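Peptide/nickel transport system substrate-binding protein (Listeria monocytogenes serotype 1/2a, PDB 5KZT) binds peptides and probably hands them to a membrane transporter for import. Local coordinates at residues E14-L19 and K221-N226. Sequence-based numbering, arbitrary orientation.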
loop_
_atom_site.group_PDB
_atom_site.type_symbol
_atom_site.label_atom_id
_atom_site.label_comp_id
_atom_site.label_asym_id
_atom_site.label_seq_id
_atom_site.Cartn_x
_atom_site.Cartn_y
_atom_site.Cartn_z
ATOM N N GLU A 14 -14.264 -12.955 26.883
ATOM C CA GLU A 14 -14.975 -12.655 25.636
ATOM C C GLU A 14 -14.014 -12.315 24.484
ATOM O O GLU A 14 -13.136 -11.474 24.625
ATOM C CB GLU A 14 -15.946 -11.496 25.868
ATOM C CG GLU A 14 -16.840 -11.152 24.690
ATOM C CD GLU A 14 -17.750 -9.982 24.998
ATOM O OE1 GLU A 14 -17.231 -8.842 25.127
ATOM O OE2 GLU A 14 -18.984 -10.210 25.129
ATOM N N GLN A 15 -14.220 -12.959 23.340
ATOM C CA GLN A 15 -13.337 -12.830 22.205
ATOM C C GLN A 15 -13.876 -11.790 21.235
ATOM O O GLN A 15 -14.228 -12.105 20.099
ATOM C CB GLN A 15 -13.154 -14.190 21.530
ATOM C CG GLN A 15 -12.562 -15.254 22.445
ATOM C CD GLN A 15 -11.172 -14.864 22.936
ATOM O OE1 GLN A 15 -10.281 -14.595 22.136
ATOM N NE2 GLN A 15 -10.990 -14.801 24.246
ATOM N N VAL A 16 -13.914 -10.543 21.704
ATOM C CA VAL A 16 -14.330 -9.397 20.908
ATOM C C VAL A 16 -13.211 -8.377 21.000
ATOM O O VAL A 16 -12.801 -8.015 22.098
ATOM C CB VAL A 16 -15.645 -8.787 21.404
ATOM C CG1 VAL A 16 -15.962 -7.474 20.685
ATOM C CG2 VAL A 16 -16.774 -9.781 21.210
ATOM N N LEU A 17 -12.723 -7.937 19.837
ATOM C CA LEU A 17 -11.572 -7.053 19.738
ATOM C C LEU A 17 -12.046 -5.702 19.197
ATOM O O LEU A 17 -12.859 -5.656 18.272
ATOM C CB LEU A 17 -10.529 -7.688 18.833
ATOM C CG LEU A 17 -9.232 -6.945 18.508
ATOM C CD1 LEU A 17 -8.405 -6.643 19.751
ATOM C CD2 LEU A 17 -8.426 -7.732 17.489
ATOM N N ASN A 18 -11.572 -4.615 19.803
ATOM C CA ASN A 18 -11.973 -3.242 19.439
ATOM C C ASN A 18 -10.768 -2.439 18.942
ATOM O O ASN A 18 -9.829 -2.168 19.697
ATOM C CB ASN A 18 -12.613 -2.533 20.636
ATOM C CG ASN A 18 -13.926 -3.149 21.049
ATOM O OD1 ASN A 18 -14.800 -3.367 20.225
ATOM N ND2 ASN A 18 -14.077 -3.418 22.327
ATOM N N LEU A 19 -10.801 -2.072 17.667
ATOM C CA LEU A 19 -9.667 -1.443 16.998
ATOM C C LEU A 19 -10.083 -0.089 16.471
ATOM O O LEU A 19 -11.282 0.238 16.432
ATOM C CB LEU A 19 -9.173 -2.320 15.849
ATOM C CG LEU A 19 -8.638 -3.719 16.182
ATOM C CD1 LEU A 19 -8.211 -4.419 14.899
ATOM C CD2 LEU A 19 -7.500 -3.677 17.193
ATOM N N LYS A 221 -10.666 -17.574 16.367
ATOM C CA LYS A 221 -11.061 -17.490 17.788
ATOM C C LYS A 221 -11.876 -16.263 18.136
ATOM O O LYS A 221 -12.679 -16.309 19.055
ATOM C CB LYS A 221 -9.816 -17.545 18.698
ATOM C CG LYS A 221 -8.944 -18.792 18.539
ATOM C CD LYS A 221 -9.767 -20.085 18.499
ATOM C CE LYS A 221 -8.980 -21.313 18.039
ATOM N NZ LYS A 221 -8.235 -21.964 19.155
ATOM N N LEU A 222 -11.641 -15.163 17.441
ATOM C CA LEU A 222 -12.413 -13.939 17.644
ATOM C C LEU A 222 -13.800 -14.094 17.027
ATOM O O LEU A 222 -13.917 -14.429 15.852
ATOM C CB LEU A 222 -11.701 -12.753 17.023
ATOM C CG LEU A 222 -10.438 -12.317 17.766
ATOM C CD1 LEU A 222 -9.650 -11.311 16.937
ATOM C CD2 LEU A 222 -10.782 -11.781 19.140
ATOM N N LYS A 223 -14.843 -13.860 17.809
ATOM C CA LYS A 223 -16.181 -13.861 17.235
ATOM C C LYS A 223 -16.494 -12.534 16.501
ATOM O O LYS A 223 -17.265 -12.528 15.563
ATOM C CB LYS A 223 -17.241 -14.238 18.289
ATOM C CG LYS A 223 -17.545 -13.189 19.315
ATOM C CD LYS A 223 -18.373 -13.786 20.455
ATOM C CE LYS A 223 -18.676 -12.715 21.475
ATOM N NZ LYS A 223 -19.511 -13.198 22.577
ATOM N N GLN A 224 -15.873 -11.426 16.926
ATOM C CA GLN A 224 -16.202 -10.098 16.406
ATOM C C GLN A 224 -15.045 -9.113 16.598
ATOM O O GLN A 224 -14.389 -9.110 17.643
ATOM C CB GLN A 224 -17.473 -9.557 17.078
ATOM C CG GLN A 224 -17.962 -8.244 16.481
ATOM C CD GLN A 224 -19.450 -8.036 16.640
ATOM O OE1 GLN A 224 -20.237 -8.979 16.522
ATOM N NE2 GLN A 224 -19.855 -6.796 16.888
ATOM N N ILE A 225 -14.786 -8.313 15.574
ATOM C CA ILE A 225 -13.769 -7.255 15.635
ATOM C C ILE A 225 -14.479 -5.964 15.233
ATOM O O ILE A 225 -15.002 -5.875 14.138
ATOM C CB ILE A 225 -12.557 -7.547 14.724
ATOM C CG1 ILE A 225 -11.942 -8.921 15.034
ATOM C CG2 ILE A 225 -11.512 -6.452 14.850
ATOM C CD1 ILE A 225 -11.027 -9.445 13.938
ATOM N N ASN A 226 -14.527 -4.997 16.141
ATOM C CA ASN A 226 -15.200 -3.719 15.915
ATOM C C ASN A 226 -14.147 -2.688 15.563
ATOM O O ASN A 226 -13.129 -2.572 16.271
ATOM C CB ASN A 226 -15.924 -3.266 17.183
ATOM C CG ASN A 226 -16.961 -4.272 17.653
ATOM O OD1 ASN A 226 -17.835 -4.666 16.876
ATOM N ND2 ASN A 226 -16.877 -4.698 18.922
#
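Val-16, Leu-17 and Asn-18 pair in parallel with Gln-224, Ile-225 and Asn-226, joining the N-terminal strand 16-21 as an outermost strand to strand 224-229 in a four-stranded mixed sheet of this periplasmic-binding-protein-like fold. Leu-17 N donates to Gln-224 O, Leu-17 O accepts from Asn-226 N, and Leu-19 N reaches Asn-226 O at 2.8 Å in an almost straight bond. Ahead of the strands, Lys-223 N donates to the O of Gln-15, the residue at the centre of an inverse gamma turn. On the face carrying Leu-17 and Ile-225, Leu-17 CD2 meets Leu-222 CD1 at 3.8 Å and Leu-19 CD1 touches Ile-225 CG2; Tyr-521 and Leu-526 help cover this side. The face of Val-16, Asn-18, Gln-224 and Asn-226 is more polar and partly exposed. Beside Val-16 at the strand start, Lys-223 has CG between backbone N and carbonyl carbon (chi1 73°); its extended remainder carries CE to 3.5 Å from Val-16 CG2, and NZ forms a long salt bridge, 4.0 Å, with Glu-14 OE2. Asn-18 and Asn-226 lie side by side with nearly coplanar amides, and Asn-226 ND2 donates in its own amide plane to Asn-18 OD1 at 2.8 Å. The same Asn-226 amide accepts as well: Gln-224 NE2 sits on a lone pair of Asn-226 OD1, 2.9 Å away.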